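Local coordinates for protein 1,3,6,8-tetrahydroxynaphthalene synthase (Streptomyces coelicolor, PDB 1U0M) that catalyses the iterative condensation of five malonyl-CoA units and the cyclisation of the resulting pentaketide to 1,3,6,8-tetrahydroxynaphthalene, a melanin precursor, at residues S177-P182 / T237-L242; G194-G199 / Y309-S314; K78-E83 / G116-S121; E227-Y232 / P343-E348. All blocks are in the same frame, centred on the assembly; numbering follows the deposited sequence.

Contact 1 (S177-P182 / T237-L242). With GOL (glycerol), chain D.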
loop_
_atom_site.group_PDB
_atom_site.type_symbol
_atom_site.label_atom_id
_atom_site.label_comp_id
_atom_site.label_asym_id
_atom_site.label_seq_id
_atom_site.Cartn_x
_atom_site.Cartn_y
_atom_site.Cartn_z
ATOM N N SER A 177 -11.036 16.297 -2.376
ATOM C CA SER A 177 -11.270 17.419 -3.260
ATOM C C SER A 177 -10.233 17.460 -4.368
ATOM O O SER A 177 -10.471 18.042 -5.416
ATOM C CB SER A 177 -11.214 18.727 -2.478
ATOM O OG SER A 177 -9.926 18.923 -1.930
ATOM N N LEU A 178 -9.074 16.855 -4.131
ATOM C CA LEU A 178 -8.010 16.842 -5.134
ATOM C C LEU A 178 -8.228 15.776 -6.201
ATOM O O LEU A 178 -7.369 15.535 -7.040
ATOM C CB LEU A 178 -6.647 16.654 -4.462
ATOM C CG LEU A 178 -6.170 17.891 -3.680
ATOM C CD1 LEU A 178 -6.151 19.104 -4.615
ATOM C CD2 LEU A 178 -7.102 18.182 -2.513
ATOM N N CYS A 179 -9.388 15.139 -6.158
ATOM C CA CYS A 179 -9.733 14.127 -7.134
ATOM C C CYS A 179 -10.971 14.577 -7.881
ATOM O O CYS A 179 -11.609 13.792 -8.556
ATOM C CB CYS A 179 -9.959 12.773 -6.457
ATOM S SG CYS A 179 -8.418 11.975 -5.910
ATOM N N TYR A 180 -11.307 15.858 -7.762
ATOM C CA TYR A 180 -12.464 16.411 -8.467
ATOM C C TYR A 180 -12.126 16.466 -9.957
ATOM O O TYR A 180 -11.094 17.025 -10.335
ATOM C CB TYR A 180 -12.781 17.823 -7.960
ATOM C CG TYR A 180 -13.811 18.544 -8.804
ATOM C CD1 TYR A 180 -15.126 18.059 -8.916
ATOM C CD2 TYR A 180 -13.463 19.672 -9.536
ATOM C CE1 TYR A 180 -16.054 18.686 -9.750
ATOM C CE2 TYR A 180 -14.376 20.303 -10.366
ATOM C CZ TYR A 180 -15.666 19.806 -10.473
ATOM O OH TYR A 180 -16.548 20.415 -11.329
ATOM N N GLN A 181 -12.992 15.894 -10.795
ATOM C CA GLN A 181 -12.774 15.863 -12.244
ATOM C C GLN A 181 -13.917 16.507 -13.021
ATOM O O GLN A 181 -14.922 15.851 -13.327
ATOM C CB GLN A 181 -12.622 14.422 -12.734
ATOM C CG GLN A 181 -11.644 13.574 -11.952
ATOM C CD GLN A 181 -10.181 13.880 -12.246
ATOM O OE1 GLN A 181 -9.302 13.362 -11.570
ATOM N NE2 GLN A 181 -9.921 14.697 -13.260
ATOM N N PRO A 182 -13.764 17.790 -13.389
ATOM C CA PRO A 182 -14.785 18.533 -14.139
ATOM C C PRO A 182 -15.354 17.725 -15.300
ATOM O O PRO A 182 -16.535 17.850 -15.643
ATOM C CB PRO A 182 -14.025 19.758 -14.627
ATOM C CG PRO A 182 -13.029 19.976 -13.561
ATOM C CD PRO A 182 -12.533 18.591 -13.267
ATOM N N THR A 237 -5.514 12.734 -16.269
ATOM C CA THR A 237 -6.104 13.760 -15.410
ATOM C C THR A 237 -6.078 13.352 -13.942
ATOM O O THR A 237 -6.440 14.123 -13.046
ATOM C CB THR A 237 -7.564 14.043 -15.816
ATOM O OG1 THR A 237 -8.126 12.863 -16.385
ATOM C CG2 THR A 237 -7.642 15.167 -16.833
ATOM N N GLY A 238 -5.663 12.119 -13.690
ATOM C CA GLY A 238 -5.589 11.662 -12.322
ATOM C C GLY A 238 -6.524 10.519 -12.032
ATOM O O GLY A 238 -6.766 9.670 -12.887
ATOM N N PHE A 239 -7.062 10.511 -10.819
ATOM C CA PHE A 239 -7.954 9.450 -10.401
ATOM C C PHE A 239 -9.416 9.829 -10.546
ATOM O O PHE A 239 -9.870 10.823 -9.966
ATOM C CB PHE A 239 -7.660 9.066 -8.944
ATOM C CG PHE A 239 -6.242 8.628 -8.709
ATOM C CD1 PHE A 239 -5.543 7.933 -9.696
ATOM C CD2 PHE A 239 -5.607 8.891 -7.499
ATOM C CE1 PHE A 239 -4.240 7.510 -9.479
ATOM C CE2 PHE A 239 -4.307 8.472 -7.273
ATOM C CZ PHE A 239 -3.617 7.780 -8.262
ATOM N N HIS A 240 -10.137 9.032 -11.333
ATOM C CA HIS A 240 -11.563 9.228 -11.557
ATOM C C HIS A 240 -12.296 8.138 -10.766
ATOM O O HIS A 240 -12.169 6.947 -11.046
ATOM C CB HIS A 240 -11.908 9.112 -13.056
ATOM C CG HIS A 240 -11.325 10.200 -13.902
ATOM N ND1 HIS A 240 -9.964 10.403 -14.024
ATOM C CD2 HIS A 240 -11.915 11.123 -14.700
ATOM C CE1 HIS A 240 -9.744 11.399 -14.865
ATOM N NE2 HIS A 240 -10.911 11.853 -15.289
ATOM N N PHE A 241 -13.056 8.565 -9.771
ATOM C CA PHE A 241 -13.785 7.658 -8.910
ATOM C C PHE A 241 -15.072 7.116 -9.538
ATOM O O PHE A 241 -15.907 7.877 -10.022
ATOM C CB PHE A 241 -14.115 8.368 -7.592
ATOM C CG PHE A 241 -14.640 7.452 -6.533
ATOM C CD1 PHE A 241 -13.869 6.384 -6.082
ATOM C CD2 PHE A 241 -15.904 7.648 -5.986
ATOM C CE1 PHE A 241 -14.349 5.520 -5.094
ATOM C CE2 PHE A 241 -16.391 6.779 -4.993
ATOM C CZ PHE A 241 -15.612 5.724 -4.553
ATOM N N LEU A 242 -15.222 5.795 -9.510
ATOM C CA LEU A 242 -16.394 5.129 -10.066
ATOM C C LEU A 242 -17.118 4.346 -8.977
ATOM O O LEU A 242 -16.540 3.470 -8.312
ATOM C CB LEU A 242 -15.990 4.176 -11.193
ATOM C CG LEU A 242 -15.663 4.750 -12.577
ATOM C CD1 LEU A 242 -14.582 5.809 -12.493
ATOM C CD2 LEU A 242 -15.213 3.619 -13.471
HETATM C C1 GOL D . -15.358 13.435 -10.529
HETATM O O1 GOL D . -15.228 14.595 -9.697
HETATM C C2 GOL D . -14.996 12.253 -9.647
HETATM O O2 GOL D . -15.714 11.121 -10.168
HETATM C C3 GOL D . -13.505 12.059 -9.706
HETATM O O3 GOL D . -13.005 10.990 -8.906
#
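A glycerol molecule, probably taken up from the crystallisation liquor, spans the gap between the two backbones. Its O1 accepts a nearly straight hydrogen bond from Q181 N (2.8 Å, 175° at the hydrogen), while its O3 accepts another from F241 N at 2.6 Å and returns a weak one to F239 O. The protein's own part of the contact is carried by Q181 laid over H240. With CG anti to the carbonyl carbon (chi1 -49°) and a bend at chi2, the Q181 chain folds so that its amide lies flat on one face of the imidazole, the planes only 11° apart. Q181 CD stands 3.6 Å above that ring, displaced toward the rim, and Q181 CG makes a CH-pi contact with the ring centroid at 3.8 Å, close to the ring normal. H240 ND1 also makes a weak hydrogen bond to G238 O. Beside this stack C179 SG sits at the edge of the F239 ring, near its plane, and 4.3 Å from F239 CB. The segment 177-182 belongs to the loop between strand 167-175 and helix 187-195, whereas 237-242 runs along strand 238-243, hairpin partner of strand 230-235; F239 stacks there on Y232 and also on F117 of the second subunit, and F241 meets F196 ahead of strand 198-206.

Contact 2 (G194-G199 / Y309-S314)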
loop_
_atom_site.group_PDB
_atom_site.type_symbol
_atom_site.label_atom_id
_atom_site.label_comp_id
_atom_site.label_asym_id
_atom_site.label_seq_id
_atom_site.Cartn_x
_atom_site.Cartn_y
_atom_site.Cartn_z
ATOM N N GLY A 194 -20.815 15.877 -4.286
ATOM C CA GLY A 194 -21.516 16.542 -3.193
ATOM C C GLY A 194 -21.336 15.815 -1.870
ATOM O O GLY A 194 -21.766 16.289 -0.813
ATOM N N LEU A 195 -20.643 14.681 -1.933
ATOM C CA LEU A 195 -20.432 13.802 -0.783
ATOM C C LEU A 195 -19.052 13.738 -0.112
ATOM O O LEU A 195 -18.952 13.763 1.115
ATOM C CB LEU A 195 -20.847 12.394 -1.217
ATOM C CG LEU A 195 -20.784 11.212 -0.269
ATOM C CD1 LEU A 195 -21.545 11.529 1.006
ATOM C CD2 LEU A 195 -21.384 9.996 -0.972
ATOM N N PHE A 196 -17.987 13.636 -0.899
ATOM C CA PHE A 196 -16.649 13.521 -0.321
ATOM C C PHE A 196 -16.024 14.815 0.142
ATOM O O PHE A 196 -16.230 15.856 -0.468
ATOM C CB PHE A 196 -15.701 12.842 -1.300
ATOM C CG PHE A 196 -16.072 11.433 -1.618
ATOM C CD1 PHE A 196 -17.035 11.159 -2.587
ATOM C CD2 PHE A 196 -15.493 10.379 -0.927
ATOM C CE1 PHE A 196 -17.418 9.852 -2.861
ATOM C CE2 PHE A 196 -15.871 9.061 -1.190
ATOM C CZ PHE A 196 -16.837 8.793 -2.157
ATOM N N GLY A 197 -15.250 14.728 1.223
ATOM C CA GLY A 197 -14.571 15.892 1.780
ATOM C C GLY A 197 -13.120 15.583 2.126
ATOM O O GLY A 197 -12.616 14.486 1.841
ATOM N N ASP A 198 -12.431 16.557 2.717
ATOM C CA ASP A 198 -11.038 16.359 3.109
ATOM C C ASP A 198 -10.918 16.261 4.644
ATOM O O ASP A 198 -11.559 17.008 5.380
ATOM C CB ASP A 198 -10.156 17.500 2.602
ATOM C CG ASP A 198 -10.250 17.706 1.092
ATOM O OD1 ASP A 198 -10.671 16.796 0.344
ATOM O OD2 ASP A 198 -9.879 18.799 0.655
ATOM N N GLY A 199 -10.097 15.329 5.114
ATOM C CA GLY A 199 -9.918 15.144 6.549
ATOM C C GLY A 199 -8.682 14.319 6.861
ATOM O O GLY A 199 -8.227 13.529 6.033
ATOM N N TYR A 309 -18.593 16.488 8.043
ATOM C CA TYR A 309 -17.365 16.460 7.259
ATOM C C TYR A 309 -17.571 15.891 5.864
ATOM O O TYR A 309 -16.814 16.185 4.940
ATOM C CB TYR A 309 -16.305 15.627 8.000
ATOM C CG TYR A 309 -15.858 16.205 9.331
ATOM C CD1 TYR A 309 -15.226 15.405 10.286
ATOM C CD2 TYR A 309 -16.045 17.555 9.628
ATOM C CE1 TYR A 309 -14.789 15.937 11.503
ATOM C CE2 TYR A 309 -15.615 18.100 10.836
ATOM C CZ TYR A 309 -14.988 17.287 11.768
ATOM O OH TYR A 309 -14.554 17.829 12.957
ATOM N N GLY A 310 -18.607 15.078 5.714
ATOM C CA GLY A 310 -18.865 14.456 4.435
ATOM C C GLY A 310 -18.111 13.150 4.462
ATOM O O GLY A 310 -17.677 12.702 5.523
ATOM N N ASN A 311 -17.944 12.524 3.309
ATOM C CA ASN A 311 -17.216 11.275 3.269
ATOM C C ASN A 311 -15.734 11.583 3.137
ATOM O O ASN A 311 -15.265 12.000 2.074
ATOM C CB ASN A 311 -17.661 10.428 2.090
ATOM C CG ASN A 311 -17.158 9.024 2.188
ATOM O OD1 ASN A 311 -16.038 8.785 2.670
ATOM N ND2 ASN A 311 -17.968 8.070 1.731
ATOM N N ILE A 312 -15.001 11.374 4.224
ATOM C CA ILE A 312 -13.581 11.636 4.235
ATOM C C ILE A 312 -12.794 10.330 4.149
ATOM O O ILE A 312 -11.746 10.170 4.785
ATOM C CB ILE A 312 -13.191 12.427 5.488
ATOM C CG1 ILE A 312 -13.564 11.656 6.755
ATOM C CG2 ILE A 312 -13.948 13.724 5.512
ATOM C CD1 ILE A 312 -13.135 12.346 8.013
ATOM N N ALA A 313 -13.319 9.408 3.345
ATOM C CA ALA A 313 -12.714 8.107 3.103
ATOM C C ALA A 313 -12.230 7.367 4.341
ATOM O O ALA A 313 -12.935 7.279 5.341
ATOM C CB ALA A 313 -11.569 8.245 2.108
ATOM N N SER A 314 -11.008 6.847 4.255
ATOM C CA SER A 314 -10.389 6.074 5.321
ATOM C C SER A 314 -10.468 6.715 6.701
ATOM O O SER A 314 -10.441 6.017 7.712
ATOM C CB SER A 314 -8.923 5.781 4.970
ATOM O OG SER A 314 -8.133 6.965 4.930
HETATM O O HOH W 1 -14.620 17.354 5.624
#
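Two backbone hydrogen bonds centre on N311, forming a single bridge opposite F196. N311 N donates to L195 O at 2.7 Å and almost straight (173°), and N311 O receives G197 N at 2.9 Å; both donors lie above the carbonyl planes they approach. F196 CA adds a CA-H...O contact to N311 O at 3.2 Å. The side-chain amide is engaged within its own segment, where N311 OD1 accepts A313 N in the carbonyl plane, an Asx turn that fixes the rotation of the group. N311, in a Y-G-N run, probably corresponds to the asparagine of the Cys-His-Asn triad of chalcone synthases, and its side chain lies about 4 Å from that of C146, the probable active-site cysteine. Side-chain packing comes next: with CG anti to its backbone N (chi1 -167°), N311 lies alongside F196, F196 CE2 being 3.6 Å from N311 CG and the ring and amide planes 23° apart. N311 CB makes an off-centre CH-pi contact with that ring, and L195 CG reaches N311 CB at 4.0 Å. Glycines permit the close approach, since a CB on G197 would collide with Y309 O. A water donates to Y309 O and D198 O, bridging the backbones.

Contact 3 (K78-E83 / G116-S121)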
loop_
_atom_site.group_PDB
_atom_site.type_symbol
_atom_site.label_atom_id
_atom_site.label_comp_id
_atom_site.label_asym_id
_atom_site.label_seq_id
_atom_site.Cartn_x
_atom_site.Cartn_y
_atom_site.Cartn_z
ATOM N N LYS A 78 1.014 17.910 -6.353
ATOM C CA LYS A 78 1.957 18.778 -5.652
ATOM C C LYS A 78 1.185 19.365 -4.466
ATOM O O LYS A 78 1.678 19.392 -3.340
ATOM C CB LYS A 78 2.444 19.915 -6.560
ATOM C CG LYS A 78 3.925 19.849 -6.932
ATOM C CD LYS A 78 4.165 18.900 -8.084
ATOM C CE LYS A 78 3.980 19.605 -9.412
ATOM N NZ LYS A 78 5.116 20.519 -9.732
ATOM N N VAL A 79 -0.040 19.825 -4.713
ATOM C CA VAL A 79 -0.845 20.373 -3.624
ATOM C C VAL A 79 -1.035 19.310 -2.542
ATOM O O VAL A 79 -0.997 19.614 -1.348
ATOM C CB VAL A 79 -2.220 20.804 -4.097
ATOM C CG1 VAL A 79 -3.014 21.351 -2.923
ATOM C CG2 VAL A 79 -2.081 21.824 -5.208
ATOM N N TYR A 80 -1.225 18.063 -2.975
ATOM C CA TYR A 80 -1.421 16.957 -2.056
ATOM C C TYR A 80 -0.278 16.832 -1.064
ATOM O O TYR A 80 -0.526 16.822 0.135
ATOM C CB TYR A 80 -1.632 15.641 -2.831
ATOM C CG TYR A 80 -1.630 14.390 -1.965
ATOM C CD1 TYR A 80 -0.485 13.600 -1.849
ATOM C CD2 TYR A 80 -2.746 14.038 -1.204
ATOM C CE1 TYR A 80 -0.449 12.499 -0.995
ATOM C CE2 TYR A 80 -2.720 12.940 -0.342
ATOM C CZ TYR A 80 -1.566 12.175 -0.242
ATOM O OH TYR A 80 -1.526 11.093 0.618
ATOM N N GLU A 81 0.971 16.761 -1.532
ATOM C CA GLU A 81 2.079 16.621 -0.586
ATOM C C GLU A 81 2.341 17.855 0.259
ATOM O O GLU A 81 2.696 17.736 1.426
ATOM C CB GLU A 81 3.384 16.169 -1.272
ATOM C CG GLU A 81 3.952 17.068 -2.338
ATOM C CD GLU A 81 5.408 16.724 -2.668
ATOM O OE1 GLU A 81 5.916 17.187 -3.719
ATOM O OE2 GLU A 81 6.052 16.005 -1.872
ATOM N N ARG A 82 2.161 19.041 -0.310
ATOM C CA ARG A 82 2.370 20.259 0.470
ATOM C C ARG A 82 1.383 20.328 1.633
ATOM O O ARG A 82 1.772 20.605 2.775
ATOM C CB ARG A 82 2.171 21.505 -0.390
ATOM C CG ARG A 82 2.307 22.812 0.400
ATOM C CD ARG A 82 1.742 24.001 -0.381
ATOM N NE ARG A 82 0.280 24.010 -0.431
ATOM C CZ ARG A 82 -0.428 24.427 -1.476
ATOM N NH1 ARG A 82 0.196 24.862 -2.561
ATOM N NH2 ARG A 82 -1.762 24.429 -1.431
ATOM N N GLU A 83 0.103 20.079 1.333
ATOM C CA GLU A 83 -0.948 20.139 2.345
ATOM C C GLU A 83 -0.823 19.060 3.406
ATOM O O GLU A 83 -1.239 19.255 4.543
ATOM C CB GLU A 83 -2.337 20.044 1.698
ATOM C CG GLU A 83 -2.732 21.225 0.804
ATOM C CD GLU A 83 -2.785 22.548 1.554
ATOM O OE1 GLU A 83 -3.087 22.544 2.768
ATOM O OE2 GLU A 83 -2.541 23.596 0.925
ATOM N N GLY A 116 -4.082 10.714 -3.427
ATOM C CA GLY A 116 -2.915 11.267 -4.062
ATOM C C GLY A 116 -1.892 10.163 -4.093
ATOM O O GLY A 116 -2.072 9.123 -3.467
ATOM N N PHE A 117 -0.807 10.377 -4.811
ATOM C CA PHE A 117 0.195 9.351 -4.872
ATOM C C PHE A 117 1.610 9.855 -4.802
ATOM O O PHE A 117 2.015 10.731 -5.559
ATOM C CB PHE A 117 0.014 8.513 -6.133
ATOM C CG PHE A 117 0.928 7.350 -6.196
ATOM C CD1 PHE A 117 2.172 7.461 -6.803
ATOM C CD2 PHE A 117 0.574 6.143 -5.590
ATOM C CE1 PHE A 117 3.047 6.389 -6.807
ATOM C CE2 PHE A 117 1.450 5.062 -5.589
ATOM C CZ PHE A 117 2.680 5.182 -6.195
ATOM N N MET A 118 2.368 9.293 -3.876
ATOM C CA MET A 118 3.756 9.662 -3.749
ATOM C C MET A 118 4.620 8.480 -3.309
ATOM O O MET A 118 4.191 7.620 -2.531
ATOM C CB MET A 118 3.916 10.875 -2.811
ATOM C CG MET A 118 3.098 10.870 -1.526
ATOM S SD MET A 118 3.208 12.455 -0.567
ATOM C CE MET A 118 4.997 12.513 -0.237
ATOM N N MET A 119 5.819 8.412 -3.875
ATOM C CA MET A 119 6.768 7.375 -3.527
ATOM C C MET A 119 8.120 8.046 -3.331
ATOM O O MET A 119 8.622 8.694 -4.254
ATOM C CB MET A 119 6.893 6.334 -4.626
ATOM C CG MET A 119 7.968 5.332 -4.314
ATOM S SD MET A 119 8.137 4.085 -5.548
ATOM C CE MET A 119 6.685 3.229 -5.216
ATOM N N PRO A 120 8.707 7.921 -2.123
ATOM C CA PRO A 120 8.159 7.179 -0.970
ATOM C C PRO A 120 6.889 7.848 -0.438
ATOM O O PRO A 120 6.605 8.993 -0.763
ATOM C CB PRO A 120 9.277 7.267 0.087
ATOM C CG PRO A 120 10.466 7.803 -0.641
ATOM C CD PRO A 120 9.893 8.684 -1.717
ATOM N N SER A 121 6.143 7.144 0.396
ATOM C CA SER A 121 4.947 7.738 0.966
ATOM C C SER A 121 5.447 8.710 2.026
ATOM O O SER A 121 6.661 8.842 2.228
ATOM C CB SER A 121 4.066 6.676 1.599
ATOM O OG SER A 121 4.714 6.090 2.702
#
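The tight end of this contact is a glycine set squarely on a tyrosine face. G116 CA stands 3.8 Å from the centroid of the Y80 ring, 4° off its normal, a CH-pi contact that leaves no space for a side chain: a CB on G116 would fall 2.5 Å from Y80 CG. Chi1 of 171° turns Y80 CG anti to its backbone N and carries the ring across from helix 73-99, and its OH is held by S113 OG. At the rim of the same ring M118 CG lies at the edge, in plane, and M118 SD comes 3.7 Å from Y80 CE1. An alanine in place of Y80 would remove the ring beneath G116 and beside the M118 sulfur, and would probably loosen the loop against the helix. Farther out the packing thins. M118 SD touches E81 CB at 3.8 Å, and M118 CE approaches E81 OE2 at 4.0 Å; both residues are partly exposed, and the carboxylate makes a long, weak ion pair with K85. The oblique M118-Y80 pair is a Met-aromatic contact, here in a loop that runs through a cis peptide before P120 into the dimer interface, where M119 packs on A142 of the second subunit.

Contact 4 (E227-Y232 / P343-E348)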
loop_
_atom_site.group_PDB
_atom_site.type_symbol
_atom_site.label_atom_id
_atom_site.label_comp_id
_atom_site.label_asym_id
_atom_site.label_seq_id
_atom_site.Cartn_x
_atom_site.Cartn_y
_atom_site.Cartn_z
ATOM N N GLU A 227 -15.544 -6.289 -7.885
ATOM C CA GLU A 227 -14.231 -5.660 -8.046
ATOM C C GLU A 227 -14.286 -4.256 -8.627
ATOM O O GLU A 227 -13.626 -3.352 -8.116
ATOM C CB GLU A 227 -13.317 -6.526 -8.925
ATOM C CG GLU A 227 -13.109 -7.926 -8.403
ATOM C CD GLU A 227 -14.071 -8.934 -9.017
ATOM O OE1 GLU A 227 -15.214 -8.555 -9.378
ATOM O OE2 GLU A 227 -13.676 -10.115 -9.122
ATOM N N ASP A 228 -15.082 -4.080 -9.679
ATOM C CA ASP A 228 -15.216 -2.783 -10.334
ATOM C C ASP A 228 -16.357 -1.927 -9.816
ATOM O O ASP A 228 -16.699 -0.914 -10.430
ATOM C CB ASP A 228 -15.378 -2.958 -11.857
ATOM C CG ASP A 228 -16.684 -3.650 -12.241
ATOM O OD1 ASP A 228 -17.775 -3.163 -11.864
ATOM O OD2 ASP A 228 -16.618 -4.687 -12.934
ATOM N N TRP A 229 -16.944 -2.309 -8.688
ATOM C CA TRP A 229 -18.063 -1.541 -8.145
ATOM C C TRP A 229 -17.682 -0.244 -7.430
ATOM O O TRP A 229 -18.438 0.720 -7.465
ATOM C CB TRP A 229 -18.910 -2.453 -7.265
ATOM C CG TRP A 229 -19.721 -3.397 -8.115
ATOM C CD1 TRP A 229 -19.443 -3.787 -9.400
ATOM C CD2 TRP A 229 -20.961 -4.022 -7.768
ATOM N NE1 TRP A 229 -20.437 -4.607 -9.875
ATOM C CE2 TRP A 229 -21.381 -4.771 -8.894
ATOM C CE3 TRP A 229 -21.760 -4.023 -6.619
ATOM C CZ2 TRP A 229 -22.566 -5.510 -8.902
ATOM C CZ3 TRP A 229 -22.941 -4.760 -6.631
ATOM C CH2 TRP A 229 -23.330 -5.493 -7.765
ATOM N N ILE A 230 -16.509 -0.219 -6.797
ATOM C CA ILE A 230 -16.001 0.983 -6.125
ATOM C C ILE A 230 -14.522 1.023 -6.513
ATOM O O ILE A 230 -13.674 0.391 -5.884
ATOM C CB ILE A 230 -16.156 0.904 -4.603
ATOM C CG1 ILE A 230 -17.573 0.424 -4.248
ATOM C CG2 ILE A 230 -15.922 2.286 -4.004
ATOM C CD1 ILE A 230 -17.874 0.361 -2.760
ATOM N N MET A 231 -14.223 1.771 -7.567
ATOM C CA MET A 231 -12.869 1.812 -8.096
ATOM C C MET A 231 -12.429 3.137 -8.691
ATOM O O MET A 231 -13.200 4.083 -8.832
ATOM C CB MET A 231 -12.750 0.776 -9.207
ATOM C CG MET A 231 -13.579 1.184 -10.432
ATOM S SD MET A 231 -13.656 -0.059 -11.712
ATOM C CE MET A 231 -12.005 0.148 -12.478
ATOM N N TYR A 232 -11.168 3.149 -9.093
ATOM C CA TYR A 232 -10.571 4.303 -9.724
ATOM C C TYR A 232 -10.292 4.031 -11.202
ATOM O O TYR A 232 -9.849 2.953 -11.557
ATOM C CB TYR A 232 -9.227 4.635 -9.048
ATOM C CG TYR A 232 -9.272 5.654 -7.934
ATOM C CD1 TYR A 232 -8.232 5.736 -7.013
ATOM C CD2 TYR A 232 -10.325 6.554 -7.818
ATOM C CE1 TYR A 232 -8.230 6.689 -6.005
ATOM C CE2 TYR A 232 -10.346 7.515 -6.812
ATOM C CZ TYR A 232 -9.286 7.579 -5.909
ATOM O OH TYR A 232 -9.256 8.548 -4.931
ATOM N N PRO A 343 -13.217 -0.295 -1.846
ATOM C CA PRO A 343 -12.745 -1.060 -3.005
ATOM C C PRO A 343 -12.607 -2.569 -2.761
ATOM O O PRO A 343 -11.948 -2.994 -1.812
ATOM C CB PRO A 343 -11.407 -0.399 -3.308
ATOM C CG PRO A 343 -11.699 1.036 -3.020
ATOM C CD PRO A 343 -12.462 0.967 -1.712
ATOM N N GLY A 344 -13.218 -3.375 -3.627
ATOM C CA GLY A 344 -13.139 -4.817 -3.469
ATOM C C GLY A 344 -14.286 -5.580 -4.117
ATOM O O GLY A 344 -14.073 -6.309 -5.089
ATOM N N ILE A 345 -15.504 -5.443 -3.590
ATOM C CA ILE A 345 -15.797 -4.613 -2.427
ATOM C C ILE A 345 -15.238 -5.272 -1.170
ATOM O O ILE A 345 -15.506 -6.446 -0.902
ATOM C CB ILE A 345 -17.320 -4.414 -2.291
ATOM C CG1 ILE A 345 -17.845 -3.637 -3.508
ATOM C CG2 ILE A 345 -17.645 -3.698 -0.999
ATOM C CD1 ILE A 345 -19.344 -3.438 -3.543
ATOM N N THR A 346 -14.448 -4.515 -0.410
ATOM C CA THR A 346 -13.836 -5.028 0.805
ATOM C C THR A 346 -14.473 -4.498 2.077
ATOM O O THR A 346 -15.013 -3.395 2.108
ATOM C CB THR A 346 -12.346 -4.696 0.863
ATOM O OG1 THR A 346 -11.692 -5.258 -0.282
ATOM C CG2 THR A 346 -11.719 -5.269 2.126
ATOM N N ALA A 347 -14.388 -5.309 3.128
ATOM C CA ALA A 347 -14.938 -4.968 4.424
ATOM C C ALA A 347 -13.942 -5.352 5.510
ATOM O O ALA A 347 -13.653 -6.531 5.707
ATOM C CB ALA A 347 -16.256 -5.705 4.636
ATOM N N GLU A 348 -13.394 -4.353 6.190
ATOM C CA GLU A 348 -12.462 -4.622 7.267
ATOM C C GLU A 348 -13.244 -4.464 8.565
ATOM O O GLU A 348 -13.486 -3.353 9.034
ATOM C CB GLU A 348 -11.276 -3.654 7.220
ATOM C CG GLU A 348 -10.340 -3.866 6.026
ATOM C CD GLU A 348 -9.606 -5.202 6.066
ATOM O OE1 GLU A 348 -10.275 -6.251 6.015
ATOM O OE2 GLU A 348 -8.358 -5.207 6.148
HETATM O O HOH W 2 -14.889 -2.718 -5.663
#
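Water-mediated hydrogen bonds join the two backbones first. One water accepts from G344 N at 2.7 Å and from I230 N at 3.2 Å, and lies 2.8 Å from E227 O, toward which it can donate, so three backbone groups from both segments surround it. Two CA-H...O contacts follow: E227 CA is 3.0 Å from G344 O, and P343 CA is 3.4 Å from I230 O, with P343 CB and CG also resting against that oxygen. Segment 343-348 opens with the end of the GFGPG sequence of chalcone and stilbene synthases, and the P343 side chain lies about 5 Å from that of C146, the probable active-site cysteine. P343 is also packed by M119 of the second subunit. The backbone here is unusual: G344 has positive phi (156°), a conformation in which a CB would strike T346 N, and the peptide joining it to I345 is cis. Apolar side chains make the third group. I345, with CG1 anti to the carbonyl carbon, sends its CD1 to within 3.9 Å of W229 CB, while I345 CG1 meets I230 CD1 at 4.1 Å, the two isoleucines crossing at about a right angle. An alanine at I345 would lack CG1 and CD1 and would probably leave W229 and I230 poorly packed against the loop.

From the N terminus, contact 3 closes first, bringing the loop after strand 108-112 back to helix 73-99 before any other contact opens. The other three interlock: contact 1 opens at 177-182, contact 2 at 194-199 and contact 4 at 227-232, and they close in the same order, so each crosses the other two and none nests. Contacts 1 and 2 each join the N-terminal to the C-terminal sequence family, whereas contact 4 stays within the C-terminal one. S177 OG to D198 OD2, probably a hydrogen bond, ties contact 1 to contact 2; the hairpin of strands 230-235 and 238-243 ties contact 1 to contact 4. Contacts 3 and 4 both reach the second subunit.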